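PDB 1UP7: 6-phospho-beta-glucosidase from Thermotoga maritima, which hydrolyses cellobiose 6'-phosphate to glucose 6-phosphate and glucose, as a family 4 glycosidase that depends on NAD+ and manganese. Local coordinates for residues 195-200 against 236-241; 175-180 against 210-215; 319-324 against 332-337. All blocks are in the same frame, centred on the assembly; numbering follows the deposited sequence.

Interaction 1: 195-200 against 236-241; sequences LSFIEK and VRLIVN
Phe197 pairs with Val240 and Ile198 with Ile239 where the short strand 239-240 lies antiparallel along strand 195-203, in the small antiparallel sheet of the C-terminal domain. The Ile198-Ile239 pair is hydrogen-bonded in both directions, Ile198 N giving to Ile239 O at 2.7 Å and Ile239 N to Ile198 O at 2.8 Å, each donor in the plane of the carbonyl that accepts it. Phe197 and Val240 form the adjoining non-hydrogen-bonded pair. The tight part of the contact is the face that carries these two side chains. They lie side by side, pointing the same way, with Val240 CG2 3.6 Å from Phe197 CE2, while Leu238 CD1 comes obliquely to 3.7 Å from Phe197 CD2 on the opposite side of the ring plane, so that the two branches straddle the CD2-CE2 rim. The ring is packed further by Ala357 and Phe360 of helix 355-376. On the other face Ile198 and Ile239 meet through their CB atoms, 4.0 Å apart, and both rest on Phe170 of helix 166-177. The contact slackens toward Glu199, which is partly exposed: its CG touches Leu238 CD2 at 3.9 Å, and its carboxylate turns to Tyr190, where OE1 accepts from the tyrosine OH. The other end is buried and polar, close to the active site. There Asn241 N bonds to Ser196 O at 2.9 Å, and Asn241 OD1 takes the backbone N of Tyr243, the catalytic proton acceptor, so this strand end probably helps to position that residue. Ser196 OG, which also bonds Tyr189 OH, receives Asn241 ND2 at 3.1 Å, lying exactly in the amide plane with an N-H...O angle of 164°.

Interaction 2: 175-180 against 210-215; sequences AEMFSA and EKVFEN
Met177 reaches across to Asn215 tip to tip, its methyl CE 3.3 Å from the amide carbon CG and 3.4 Å from OD1 of Asn215. The sulfur stands close to the same amide, with Met177 SD 3.5 Å from Asn215 OD1. A bend at the last torsion (chi3 70°) swings CE toward helix 209-216, also near CB and ND2 of Asn215. No hydrogen bond joins the two segments; van der Waals contact alone carries the meeting. Beside this pair, the Phe178 ring presents its edge to the helix. Val212 CG2 lies in the plane of that ring, 4.0 Å from Phe178 CE2, and the two side chains cross at about a right angle. Lys211 comes with its aliphatic chain to the other side of the ring tip, near the ring plane, CD being 4.1 Å from Phe178 CE1, while its ammonium is engaged elsewhere in a salt bridge with Glu206. The contact therefore joins the C-terminal end of helix 166-177, from the NAD-binding Rossmann-type part of the chain, to one side of helix 209-216 in the C-terminal domain. A Schellman motif finishes the first helix: Ala180 N bonds back to Ala175 O at 2.8 Å, and a weak bond runs from Ser179 N to Glu176 O. Ser179 is its C-prime residue, with a positive phi of 61°. Phe178 thus sits at the turn out of the helix, and its side chain also packs on Val203 of strand 195-203. Val212, the buried member of the contact, continues inward onto Phe170 and Ile174 of helix 166-177 and Ile239 of strand 239-240, whereas Lys211 lies exposed to solvent.

Interaction 3: 319-324 against 332-337; sequences TRNNGS and YVLEIP
Thr319 and Leu334 are bound to each other twice through their backbones, Thr319 N to Leu334 O at 2.9 Å and Leu334 N to Thr319 O at 2.7 Å, as a hydrogen-bonded antiparallel pair. One residue on, Arg320 and Val333 form a non-hydrogen-bonded pair with their CA atoms only 4.1 Å apart, and Asn321 N then bonds Tyr332 O at 2.7 Å. Two side chains close on Ile336, whose CG1 lies between backbone N and carbonyl carbon (chi1 47°): CD1 meets Ser324 CB at 3.6 Å and Thr319 CG2 at 4.0 Å, and CG2 lies against Ser324 OG. Asn321 and Leu334 run side by side, Leu334 CD1 3.6 Å from the amide carbon CG of Asn321. Beyond Asn321 the chain makes a type I' turn to Ser324, with Ser324 N bonded to Asn321 O at 3.0 Å. A second shell fixes the polar groups: Asn321 is held from both sides of its amide, OD1 by Ile325 N and ND2 by Pro329 O, while Ser324 OG bonds Gln350 and Arg320 NE bonds Asn153. These strands are the first two of a three-stranded antiparallel sheet, joined by the loop that begins with the turn. Thr347 of strand 344-347 packs on Thr319, Ser324 and Ile336, helix 144-155 receives Val333 through Thr148, Arg152 and Asn153, and helix 355-376 takes Leu334 on Ile361 and Tyr332 on Lys365, Met366 and Arg369.

Overall arrangement
From the N terminus, the chain completes its six-stranded parallel Rossmann-type sheet before helix 166-177 ends in segment 175-180. It then runs through strands 185-190 and 195-203 to helix 209-216, where interaction 2 closes its loop. Interaction 1 opens inside that loop, at 195-200, and closes beyond it at 236-241, so the two cross. They also touch directly: Arg237 makes a cation-pi contact with Phe213, and Ile239 packs on the same ring. Interaction 3 follows in series as a short, local hairpin-like closure, meeting interaction 1 where Glu335 approaches Ser196. Interaction 2 joins the two family domains, whereas interactions 1 and 3 knit separate antiparallel sheets within the C-terminal domain.

Interaction 1: 195-200 against 236-241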
loop_
_atom_site.group_PDB
_atom_site.type_symbol
_atom_site.label_atom_id
_atom_site.label_comp_id
_atom_site.label_asym_id
_atom_site.label_seq_id
_atom_site.Cartn_x
_atom_site.Cartn_y
_atom_site.Cartn_z
ATOM N N LEU A 195 1.395 15.694 19.096
ATOM C CA LEU A 195 2.535 15.390 18.245
ATOM C C LEU A 195 2.117 15.689 16.807
ATOM O O LEU A 195 2.092 14.819 15.937
ATOM C CB LEU A 195 2.910 13.930 18.421
ATOM C CG LEU A 195 4.318 13.529 18.005
ATOM C CD1 LEU A 195 5.322 13.788 19.097
ATOM C CD2 LEU A 195 4.340 12.092 17.581
ATOM N N SER A 196 1.736 16.937 16.590
ATOM C CA SER A 196 1.091 17.337 15.366
ATOM C C SER A 196 1.816 18.522 14.750
ATOM O O SER A 196 2.584 19.221 15.437
ATOM C CB SER A 196 -0.379 17.685 15.653
ATOM O OG SER A 196 -0.479 18.807 16.539
ATOM N N PHE A 197 1.557 18.715 13.455
ATOM C CA PHE A 197 2.340 19.602 12.615
ATOM C C PHE A 197 1.383 20.324 11.682
ATOM O O PHE A 197 0.427 19.736 11.183
ATOM C CB PHE A 197 3.398 18.796 11.853
ATOM C CG PHE A 197 4.289 17.979 12.754
ATOM C CD1 PHE A 197 3.883 16.708 13.204
ATOM C CD2 PHE A 197 5.506 18.497 13.194
ATOM C CE1 PHE A 197 4.673 15.965 14.054
ATOM C CE2 PHE A 197 6.319 17.763 14.022
ATOM C CZ PHE A 197 5.912 16.488 14.463
ATOM N N ILE A 198 1.625 21.604 11.450
ATOM C CA ILE A 198 0.862 22.341 10.465
ATOM C C ILE A 198 1.812 22.731 9.354
ATOM O O ILE A 198 2.863 23.346 9.601
ATOM C CB ILE A 198 0.156 23.590 11.106
ATOM C CG1 ILE A 198 -0.844 23.147 12.167
ATOM C CG2 ILE A 198 -0.545 24.465 10.034
ATOM C CD1 ILE A 198 -1.352 24.266 13.080
ATOM N N GLU A 199 1.424 22.373 8.139
ATOM C CA GLU A 199 2.249 22.592 6.966
ATOM C C GLU A 199 1.747 23.785 6.165
ATOM O O GLU A 199 2.554 24.525 5.584
ATOM C CB GLU A 199 2.265 21.312 6.120
ATOM C CG GLU A 199 3.394 21.203 5.108
ATOM C CD GLU A 199 3.610 19.771 4.630
ATOM O OE1 GLU A 199 3.177 18.810 5.297
ATOM O OE2 GLU A 199 4.218 19.597 3.573
ATOM N N LYS A 200 0.431 23.959 6.130
ATOM C CA LYS A 200 -0.198 25.037 5.355
ATOM C C LYS A 200 -1.332 25.680 6.134
ATOM O O LYS A 200 -2.041 25.010 6.877
ATOM C CB LYS A 200 -0.725 24.532 3.976
ATOM C CG LYS A 200 0.325 23.749 3.141
ATOM C CD LYS A 200 0.641 24.389 1.806
ATOM C CE LYS A 200 2.081 24.936 1.714
ATOM N NZ LYS A 200 2.101 26.249 0.883
ATOM N N VAL A 236 12.773 23.983 9.505
ATOM C CA VAL A 236 11.843 22.888 9.574
ATOM C C VAL A 236 10.616 23.163 8.700
ATOM O O VAL A 236 10.019 22.237 8.158
ATOM C CB VAL A 236 11.389 22.676 11.033
ATOM C CG1 VAL A 236 10.294 21.640 11.127
ATOM C CG2 VAL A 236 12.571 22.287 11.918
ATOM N N ARG A 237 10.248 24.434 8.588
ATOM C CA ARG A 237 9.083 24.881 7.801
ATOM C C ARG A 237 7.768 24.165 8.142
ATOM O O ARG A 237 6.949 23.868 7.279
ATOM C CB ARG A 237 9.352 24.861 6.288
ATOM C CG ARG A 237 10.348 25.897 5.828
ATOM C CD ARG A 237 10.215 26.244 4.345
ATOM N NE ARG A 237 9.368 27.428 4.097
ATOM C CZ ARG A 237 9.010 28.348 5.015
ATOM N NH1 ARG A 237 9.397 28.252 6.283
ATOM N NH2 ARG A 237 8.246 29.375 4.664
ATOM N N LEU A 238 7.576 23.914 9.420
ATOM C CA LEU A 238 6.340 23.352 9.958
ATOM C C LEU A 238 6.008 24.121 11.239
ATOM O O LEU A 238 6.906 24.495 12.037
ATOM C CB LEU A 238 6.485 21.859 10.342
ATOM C CG LEU A 238 6.799 20.762 9.308
ATOM C CD1 LEU A 238 7.014 19.386 9.986
ATOM C CD2 LEU A 238 5.678 20.686 8.282
ATOM N N ILE A 239 4.727 24.371 11.454
ATOM C CA ILE A 239 4.330 24.897 12.747
ATOM C C ILE A 239 4.062 23.683 13.607
ATOM O O ILE A 239 3.322 22.791 13.237
ATOM C CB ILE A 239 3.087 25.839 12.691
ATOM C CG1 ILE A 239 3.388 27.107 11.909
ATOM C CG2 ILE A 239 2.631 26.232 14.105
ATOM C CD1 ILE A 239 2.268 27.552 11.059
ATOM N N VAL A 240 4.697 23.650 14.760
ATOM C CA VAL A 240 4.796 22.448 15.549
ATOM C C VAL A 240 3.924 22.528 16.814
ATOM O O VAL A 240 3.813 23.557 17.448
ATOM C CB VAL A 240 6.287 22.161 15.871
ATOM C CG1 VAL A 240 6.823 22.968 17.107
ATOM C CG2 VAL A 240 6.476 20.721 16.073
ATOM N N ASN A 241 3.259 21.442 17.158
ATOM C CA ASN A 241 2.576 21.354 18.466
ATOM C C ASN A 241 3.585 21.678 19.583
ATOM O O ASN A 241 4.692 21.190 19.570
ATOM C CB ASN A 241 1.977 19.953 18.641
ATOM C CG ASN A 241 1.037 19.810 19.870
ATOM O OD1 ASN A 241 1.412 20.075 21.019
ATOM N ND2 ASN A 241 -0.183 19.334 19.618
#

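Interaction 2: 175-180 against 210-215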
loop_
_atom_site.group_PDB
_atom_site.type_symbol
_atom_site.label_atom_id
_atom_site.label_comp_id
_atom_site.label_asym_id
_atom_site.label_seq_id
_atom_site.Cartn_x
_atom_site.Cartn_y
_atom_site.Cartn_z
ATOM N N ALA A 175 -7.738 32.749 13.311
ATOM C CA ALA A 175 -8.931 33.555 13.072
ATOM C C ALA A 175 -8.819 34.949 13.669
ATOM O O ALA A 175 -9.304 35.920 13.077
ATOM C CB ALA A 175 -10.180 32.839 13.583
ATOM N N GLU A 176 -8.188 35.047 14.842
ATOM C CA GLU A 176 -7.944 36.353 15.489
ATOM C C GLU A 176 -6.948 37.188 14.700
ATOM O O GLU A 176 -7.161 38.373 14.487
ATOM C CB GLU A 176 -7.424 36.133 16.921
ATOM C CG GLU A 176 -8.322 36.703 18.019
ATOM C CD GLU A 176 -8.837 35.631 18.961
ATOM O OE1 GLU A 176 -8.014 34.802 19.451
ATOM O OE2 GLU A 176 -10.066 35.604 19.215
ATOM N N MET A 177 -5.860 36.556 14.262
ATOM C CA MET A 177 -4.817 37.223 13.469
ATOM C C MET A 177 -5.401 37.930 12.245
ATOM O O MET A 177 -4.987 39.031 11.876
ATOM C CB MET A 177 -3.860 36.163 12.922
ATOM C CG MET A 177 -2.583 35.907 13.694
ATOM S SD MET A 177 -1.420 35.091 12.560
ATOM C CE MET A 177 -1.034 36.440 11.462
ATOM N N PHE A 178 -6.339 37.261 11.580
ATOM C CA PHE A 178 -6.840 37.717 10.277
ATOM C C PHE A 178 -8.265 38.260 10.338
ATOM O O PHE A 178 -8.863 38.521 9.297
ATOM C CB PHE A 178 -6.785 36.576 9.226
ATOM C CG PHE A 178 -5.394 36.154 8.859
ATOM C CD1 PHE A 178 -4.687 36.840 7.870
ATOM C CD2 PHE A 178 -4.774 35.097 9.527
ATOM C CE1 PHE A 178 -3.383 36.482 7.537
ATOM C CE2 PHE A 178 -3.460 34.732 9.199
ATOM C CZ PHE A 178 -2.761 35.437 8.204
ATOM N N SER A 179 -8.821 38.423 11.538
ATOM C CA SER A 179 -10.156 39.021 11.695
ATOM C C SER A 179 -11.240 38.192 10.977
ATOM O O SER A 179 -12.150 38.744 10.325
ATOM C CB SER A 179 -10.185 40.489 11.197
ATOM O OG SER A 179 -9.227 41.290 11.884
ATOM N N ALA A 180 -11.135 36.875 11.116
ATOM C CA ALA A 180 -11.994 35.960 10.387
ATOM C C ALA A 180 -12.717 35.040 11.365
ATOM O O ALA A 180 -12.416 35.039 12.555
ATOM C CB ALA A 180 -11.153 35.131 9.382
ATOM N N GLU A 210 3.074 31.806 4.942
ATOM C CA GLU A 210 4.243 32.666 5.099
ATOM C C GLU A 210 4.001 33.723 6.169
ATOM O O GLU A 210 4.827 33.905 7.072
ATOM C CB GLU A 210 4.617 33.365 3.762
ATOM C CG GLU A 210 5.583 32.600 2.843
ATOM C CD GLU A 210 6.552 31.679 3.596
ATOM O OE1 GLU A 210 7.496 32.167 4.284
ATOM O OE2 GLU A 210 6.368 30.444 3.510
ATOM N N LYS A 211 2.862 34.404 6.051
ATOM C CA LYS A 211 2.441 35.454 6.976
ATOM C C LYS A 211 2.371 34.944 8.403
ATOM O O LYS A 211 2.726 35.654 9.331
ATOM C CB LYS A 211 1.067 35.970 6.572
ATOM C CG LYS A 211 1.090 37.085 5.585
ATOM C CD LYS A 211 -0.312 37.325 5.008
ATOM C CE LYS A 211 -0.239 38.257 3.818
ATOM N NZ LYS A 211 -1.190 37.788 2.779
ATOM N N VAL A 212 1.904 33.707 8.563
ATOM C CA VAL A 212 1.825 33.071 9.871
ATOM C C VAL A 212 3.223 32.814 10.421
ATOM O O VAL A 212 3.473 33.123 11.591
ATOM C CB VAL A 212 0.935 31.779 9.846
ATOM C CG1 VAL A 212 0.972 31.082 11.171
ATOM C CG2 VAL A 212 -0.513 32.108 9.492
ATOM N N PHE A 213 4.124 32.291 9.585
ATOM C CA PHE A 213 5.520 32.087 9.992
ATOM C C PHE A 213 6.174 33.425 10.382
ATOM O O PHE A 213 6.791 33.526 11.441
ATOM C CB PHE A 213 6.302 31.363 8.902
ATOM C CG PHE A 213 6.090 29.878 8.890
ATOM C CD1 PHE A 213 6.533 29.095 9.941
ATOM C CD2 PHE A 213 5.479 29.266 7.812
ATOM C CE1 PHE A 213 6.356 27.692 9.930
ATOM C CE2 PHE A 213 5.286 27.864 7.781
ATOM C CZ PHE A 213 5.727 27.077 8.830
ATOM N N GLU A 214 5.993 34.452 9.556
ATOM C CA GLU A 214 6.494 35.793 9.872
ATOM C C GLU A 214 5.936 36.313 11.201
ATOM O O GLU A 214 6.636 36.983 11.954
ATOM C CB GLU A 214 6.204 36.797 8.759
ATOM C CG GLU A 214 6.977 36.523 7.474
ATOM C CD GLU A 214 8.426 36.993 7.530
ATOM O OE1 GLU A 214 9.264 36.269 8.117
ATOM O OE2 GLU A 214 8.732 38.083 6.978
ATOM N N ASN A 215 4.682 35.994 11.492
ATOM C CA ASN A 215 4.046 36.419 12.735
ATOM C C ASN A 215 4.615 35.722 13.968
ATOM O O ASN A 215 4.822 36.367 15.006
ATOM C CB ASN A 215 2.537 36.152 12.667
ATOM C CG ASN A 215 1.704 37.336 13.153
ATOM O OD1 ASN A 215 0.932 37.212 14.120
ATOM N ND2 ASN A 215 1.849 38.493 12.477
#

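Interaction 3: 319-324 against 332-337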
loop_
_atom_site.group_PDB
_atom_site.type_symbol
_atom_site.label_atom_id
_atom_site.label_comp_id
_atom_site.label_asym_id
_atom_site.label_seq_id
_atom_site.Cartn_x
_atom_site.Cartn_y
_atom_site.Cartn_z
ATOM N N THR A 319 -8.648 10.002 14.434
ATOM C CA THR A 319 -9.356 9.008 13.659
ATOM C C THR A 319 -8.361 8.310 12.726
ATOM O O THR A 319 -7.206 8.763 12.611
ATOM C CB THR A 319 -10.483 9.709 12.888
ATOM O OG1 THR A 319 -11.352 8.721 12.336
ATOM C CG2 THR A 319 -9.943 10.457 11.669
ATOM N N ARG A 320 -8.790 7.216 12.083
ATOM C CA ARG A 320 -7.924 6.511 11.129
ATOM C C ARG A 320 -7.555 7.380 9.952
ATOM O O ARG A 320 -8.403 8.038 9.392
ATOM C CB ARG A 320 -8.578 5.253 10.592
ATOM C CG ARG A 320 -8.672 4.093 11.554
ATOM C CD ARG A 320 -9.223 2.836 10.875
ATOM N NE ARG A 320 -9.285 1.703 11.779
ATOM C CZ ARG A 320 -10.198 0.731 11.686
ATOM N NH1 ARG A 320 -11.109 0.759 10.737
ATOM N NH2 ARG A 320 -10.186 -0.292 12.527
ATOM N N ASN A 321 -6.281 7.356 9.585
ATOM C CA ASN A 321 -5.726 8.095 8.463
ATOM C C ASN A 321 -6.615 7.987 7.223
ATOM O O ASN A 321 -7.049 9.014 6.679
ATOM C CB ASN A 321 -4.314 7.555 8.212
ATOM C CG ASN A 321 -3.577 8.232 7.049
ATOM O OD1 ASN A 321 -3.890 9.366 6.636
ATOM N ND2 ASN A 321 -2.555 7.530 6.534
ATOM N N ASN A 322 -6.895 6.746 6.804
ATOM C CA ASN A 322 -7.620 6.465 5.565
ATOM C C ASN A 322 -7.262 7.376 4.384
ATOM O O ASN A 322 -8.159 7.951 3.745
ATOM C CB ASN A 322 -9.137 6.545 5.813
ATOM C CG ASN A 322 -9.676 5.414 6.711
ATOM O OD1 ASN A 322 -10.768 5.519 7.215
ATOM N ND2 ASN A 322 -8.929 4.341 6.874
ATOM N N GLY A 323 -5.977 7.544 4.085
ATOM C CA GLY A 323 -5.610 8.310 2.895
ATOM C C GLY A 323 -5.509 9.824 3.051
ATOM O O GLY A 323 -5.216 10.537 2.101
ATOM N N SER A 324 -5.711 10.316 4.272
ATOM C CA SER A 324 -5.524 11.739 4.552
ATOM C C SER A 324 -4.084 12.136 4.265
ATOM O O SER A 324 -3.821 13.158 3.633
ATOM C CB SER A 324 -5.865 12.022 6.008
ATOM O OG SER A 324 -5.469 13.320 6.388
ATOM N N TYR A 332 -3.194 4.018 10.633
ATOM C CA TYR A 332 -2.679 4.890 11.710
ATOM C C TYR A 332 -3.815 5.795 12.154
ATOM O O TYR A 332 -4.405 6.502 11.314
ATOM C CB TYR A 332 -1.522 5.768 11.245
ATOM C CG TYR A 332 -0.111 5.185 11.298
ATOM C CD1 TYR A 332 0.128 3.794 11.214
ATOM C CD2 TYR A 332 0.990 6.040 11.408
ATOM C CE1 TYR A 332 1.440 3.279 11.250
ATOM C CE2 TYR A 332 2.312 5.537 11.466
ATOM C CZ TYR A 332 2.520 4.167 11.368
ATOM O OH TYR A 332 3.799 3.714 11.368
ATOM N N VAL A 333 -4.165 5.764 13.442
ATOM C CA VAL A 333 -4.976 6.854 13.998
ATOM C C VAL A 333 -4.114 8.122 14.043
ATOM O O VAL A 333 -3.003 8.113 14.609
ATOM C CB VAL A 333 -5.535 6.527 15.408
ATOM C CG1 VAL A 333 -6.022 7.781 16.111
ATOM C CG2 VAL A 333 -6.667 5.455 15.316
ATOM N N LEU A 334 -4.614 9.183 13.419
ATOM C CA LEU A 334 -3.956 10.471 13.396
ATOM C C LEU A 334 -4.928 11.546 13.865
ATOM O O LEU A 334 -6.136 11.321 13.926
ATOM C CB LEU A 334 -3.508 10.810 11.963
ATOM C CG LEU A 334 -2.568 9.801 11.305
ATOM C CD1 LEU A 334 -2.342 10.190 9.841
ATOM C CD2 LEU A 334 -1.270 9.676 12.087
ATOM N N GLU A 335 -4.386 12.717 14.174
ATOM C CA GLU A 335 -5.198 13.909 14.420
ATOM C C GLU A 335 -5.144 14.758 13.133
ATOM O O GLU A 335 -4.088 15.260 12.770
ATOM C CB GLU A 335 -4.656 14.637 15.667
ATOM C CG GLU A 335 -5.434 15.869 16.103
ATOM C CD GLU A 335 -4.928 16.426 17.436
ATOM O OE1 GLU A 335 -4.014 17.283 17.446
ATOM O OE2 GLU A 335 -5.454 15.978 18.485
ATOM N N ILE A 336 -6.276 14.878 12.447
ATOM C CA ILE A 336 -6.350 15.346 11.050
ATOM C C ILE A 336 -7.719 15.997 10.799
ATOM O O ILE A 336 -8.691 15.678 11.502
ATOM C CB ILE A 336 -6.137 14.167 10.034
ATOM C CG1 ILE A 336 -6.998 12.938 10.440
ATOM C CG2 ILE A 336 -4.645 13.796 9.907
ATOM C CD1 ILE A 336 -6.914 11.709 9.448
ATOM N N PRO A 337 -7.804 16.892 9.814
ATOM C CA PRO A 337 -9.062 17.539 9.463
ATOM C C PRO A 337 -10.019 16.570 8.793
ATOM O O PRO A 337 -9.618 15.845 7.876
ATOM C CB PRO A 337 -8.633 18.600 8.447
ATOM C CG PRO A 337 -7.135 18.756 8.656
ATOM C CD PRO A 337 -6.699 17.361 8.962
#